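Local coordinates for protein dermonecrotic toxin (Pasteurella multocida, PDB 2EBF) that acts as a potent mitogen and induces bone resorption, a toxin associated with severe progressive atrophic rhinitis in pigs and represented here by its C-terminal region, at residues P239-E244 with E286-T291. Residues are numbered along the deposited sequence; the frame is centred on the assembly and turned at random.
Sequences PGLLRE and ELYPFT
The hydroxyl of Thr291, a residue whose CB meets Leu241, has two polar neighbours: OG1 lies 3.2 Å from Leu287 O, one helical turn back, and is hydrogen-bonded to the hydroxyl of Tyr226. The chi1 of -55° sets OG1 next to the backbone N of its own residue, on the side of the preceding turn where Leu287 O lies. Leu287 O also accepts the amide of Thr291, with N 3.0 Å away. Beside this polar cluster, helix 234-248 presents Leu241. Its CD2 methyl does the touching, coming within 3.6 Å of Tyr288 CB and 4.4 Å of Thr291 CB. That methyl therefore lies against the aliphatic root of the tyrosine and also comes close to its backbone, 3.7 Å from Tyr288 O. The main chains approach closely here, the CA atoms of Leu241 and Tyr288 being 5.8 Å apart. Tyr226 and Met295 pack on the same leucine, which is buried. Toward the more exposed side, the bent side chain of Glu244 reaches the tyrosine ring at an oblique angle. Its OE1 stands 4.0 Å from Tyr288 CE2, with the carboxylate plane turned 69° from the ring. Glu286 CG lies over one ring face, offset toward the rim, while Trp229 touches Glu244. The pair thus joins the middle of helix 234-248 to the start of helix 288-300 within the C2 region of the toxin. The threonine hydroxyl is held by Tyr226 and lies near Leu287 O, neither of them a group of helix 234-248, whereas the link between the two segments is a small apolar contact bordered by a carboxylate near a ring; its cohesion probably comes mainly from the close fit of the leucine methyl.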
loop_
_atom_site.group_PDB
_atom_site.type_symbol
_atom_site.label_atom_id
_atom_site.label_comp_id
_atom_site.label_asym_id
_atom_site.label_seq_id
_atom_site.Cartn_x
_atom_site.Cartn_y
_atom_site.Cartn_z
ATOM N N PRO A 239 4.960 40.397 -1.749
ATOM C CA PRO A 239 5.019 40.520 -3.213
ATOM C C PRO A 239 6.441 40.699 -3.740
ATOM O O PRO A 239 6.754 40.228 -4.839
ATOM C CB PRO A 239 4.194 41.784 -3.496
ATOM C CG PRO A 239 3.342 41.962 -2.302
ATOM C CD PRO A 239 4.170 41.492 -1.156
ATOM N N GLY A 240 7.282 41.372 -2.955
ATOM C CA GLY A 240 8.678 41.602 -3.306
ATOM C C GLY A 240 9.488 40.323 -3.315
ATOM O O GLY A 240 10.222 40.056 -4.268
ATOM N N LEU A 241 9.339 39.526 -2.256
ATOM C CA LEU A 241 10.046 38.248 -2.119
ATOM C C LEU A 241 9.788 37.319 -3.301
ATOM O O LEU A 241 10.711 36.693 -3.817
ATOM C CB LEU A 241 9.664 37.556 -0.811
ATOM C CG LEU A 241 9.961 38.302 0.492
ATOM C CD1 LEU A 241 9.044 37.816 1.588
ATOM C CD2 LEU A 241 11.408 38.146 0.908
ATOM N N LEU A 242 8.533 37.254 -3.736
ATOM C CA LEU A 242 8.146 36.421 -4.873
ATOM C C LEU A 242 8.663 36.947 -6.216
ATOM O O LEU A 242 9.319 36.216 -6.957
ATOM C CB LEU A 242 6.625 36.236 -4.919
ATOM C CG LEU A 242 5.931 35.590 -3.714
ATOM C CD1 LEU A 242 4.492 35.271 -4.075
ATOM C CD2 LEU A 242 6.661 34.336 -3.232
ATOM N N ARG A 243 8.367 38.210 -6.522
ATOM C CA ARG A 243 8.811 38.843 -7.770
ATOM C C ARG A 243 10.326 38.720 -7.961
ATOM O O ARG A 243 10.803 38.416 -9.062
ATOM C CB ARG A 243 8.373 40.312 -7.806
ATOM C CG ARG A 243 8.725 41.061 -9.088
ATOM C CD ARG A 243 7.769 42.223 -9.365
ATOM N NE ARG A 243 7.636 43.149 -8.237
ATOM C CZ ARG A 243 6.550 43.262 -7.472
ATOM N NH1 ARG A 243 5.477 42.510 -7.702
ATOM N NH2 ARG A 243 6.533 44.135 -6.472
ATOM N N GLU A 244 11.070 38.938 -6.880
ATOM C CA GLU A 244 12.521 38.844 -6.921
ATOM C C GLU A 244 12.984 37.401 -7.067
ATOM O O GLU A 244 14.009 37.133 -7.697
ATOM C CB GLU A 244 13.152 39.512 -5.697
ATOM C CG GLU A 244 12.953 41.031 -5.675
ATOM C CD GLU A 244 14.194 41.803 -5.254
ATOM O OE1 GLU A 244 15.319 41.260 -5.367
ATOM O OE2 GLU A 244 14.040 42.969 -4.828
ATOM N N GLU A 286 20.523 34.224 -1.562
ATOM C CA GLU A 286 20.202 35.309 -0.625
ATOM C C GLU A 286 19.294 34.830 0.520
ATOM O O GLU A 286 19.183 33.629 0.766
ATOM C CB GLU A 286 19.608 36.513 -1.377
ATOM C CG GLU A 286 19.749 37.868 -0.670
ATOM C CD GLU A 286 21.184 38.350 -0.546
ATOM O OE1 GLU A 286 21.958 38.243 -1.526
ATOM O OE2 GLU A 286 21.534 38.856 0.539
ATOM N N LEU A 287 18.644 35.754 1.218
ATOM C CA LEU A 287 17.852 35.384 2.384
ATOM C C LEU A 287 16.380 35.125 2.055
ATOM O O LEU A 287 15.698 34.431 2.801
ATOM C CB LEU A 287 17.980 36.455 3.477
ATOM C CG LEU A 287 17.690 36.054 4.933
ATOM C CD1 LEU A 287 18.712 35.040 5.470
ATOM C CD2 LEU A 287 17.629 37.289 5.832
ATOM N N TYR A 288 15.922 35.653 0.921
ATOM C CA TYR A 288 14.488 35.819 0.630
ATOM C C TYR A 288 13.621 34.551 0.665
ATOM O O TYR A 288 12.517 34.586 1.219
ATOM C CB TYR A 288 14.274 36.580 -0.687
ATOM C CG TYR A 288 15.232 37.736 -0.905
ATOM C CD1 TYR A 288 15.573 38.598 0.137
ATOM C CD2 TYR A 288 15.790 37.969 -2.158
ATOM C CE1 TYR A 288 16.462 39.655 -0.062
ATOM C CE2 TYR A 288 16.674 39.025 -2.373
ATOM C CZ TYR A 288 17.005 39.864 -1.323
ATOM O OH TYR A 288 17.886 40.908 -1.533
ATOM N N PRO A 289 14.104 33.434 0.077
ATOM C CA PRO A 289 13.285 32.222 0.145
ATOM C C PRO A 289 13.175 31.727 1.575
ATOM O O PRO A 289 12.118 31.239 1.974
ATOM C CB PRO A 289 14.070 31.214 -0.706
ATOM C CG PRO A 289 15.019 32.030 -1.521
ATOM C CD PRO A 289 15.362 33.193 -0.657
ATOM N N PHE A 290 14.261 31.866 2.333
ATOM C CA PHE A 290 14.306 31.446 3.730
ATOM C C PHE A 290 13.345 32.275 4.585
ATOM O O PHE A 290 12.632 31.729 5.430
ATOM C CB PHE A 290 15.745 31.497 4.267
ATOM C CG PHE A 290 15.888 31.044 5.695
ATOM C CD1 PHE A 290 16.202 31.960 6.698
ATOM C CD2 PHE A 290 15.712 29.710 6.043
ATOM C CE1 PHE A 290 16.334 31.548 8.029
ATOM C CE2 PHE A 290 15.838 29.289 7.370
ATOM C CZ PHE A 290 16.151 30.209 8.365
ATOM N N THR A 291 13.324 33.585 4.344
ATOM C CA THR A 291 12.382 34.490 5.003
ATOM C C THR A 291 10.947 34.062 4.701
ATOM O O THR A 291 10.130 33.918 5.614
ATOM C CB THR A 291 12.610 35.957 4.562
ATOM O OG1 THR A 291 13.980 36.320 4.789
ATOM C CG2 THR A 291 11.694 36.915 5.335
#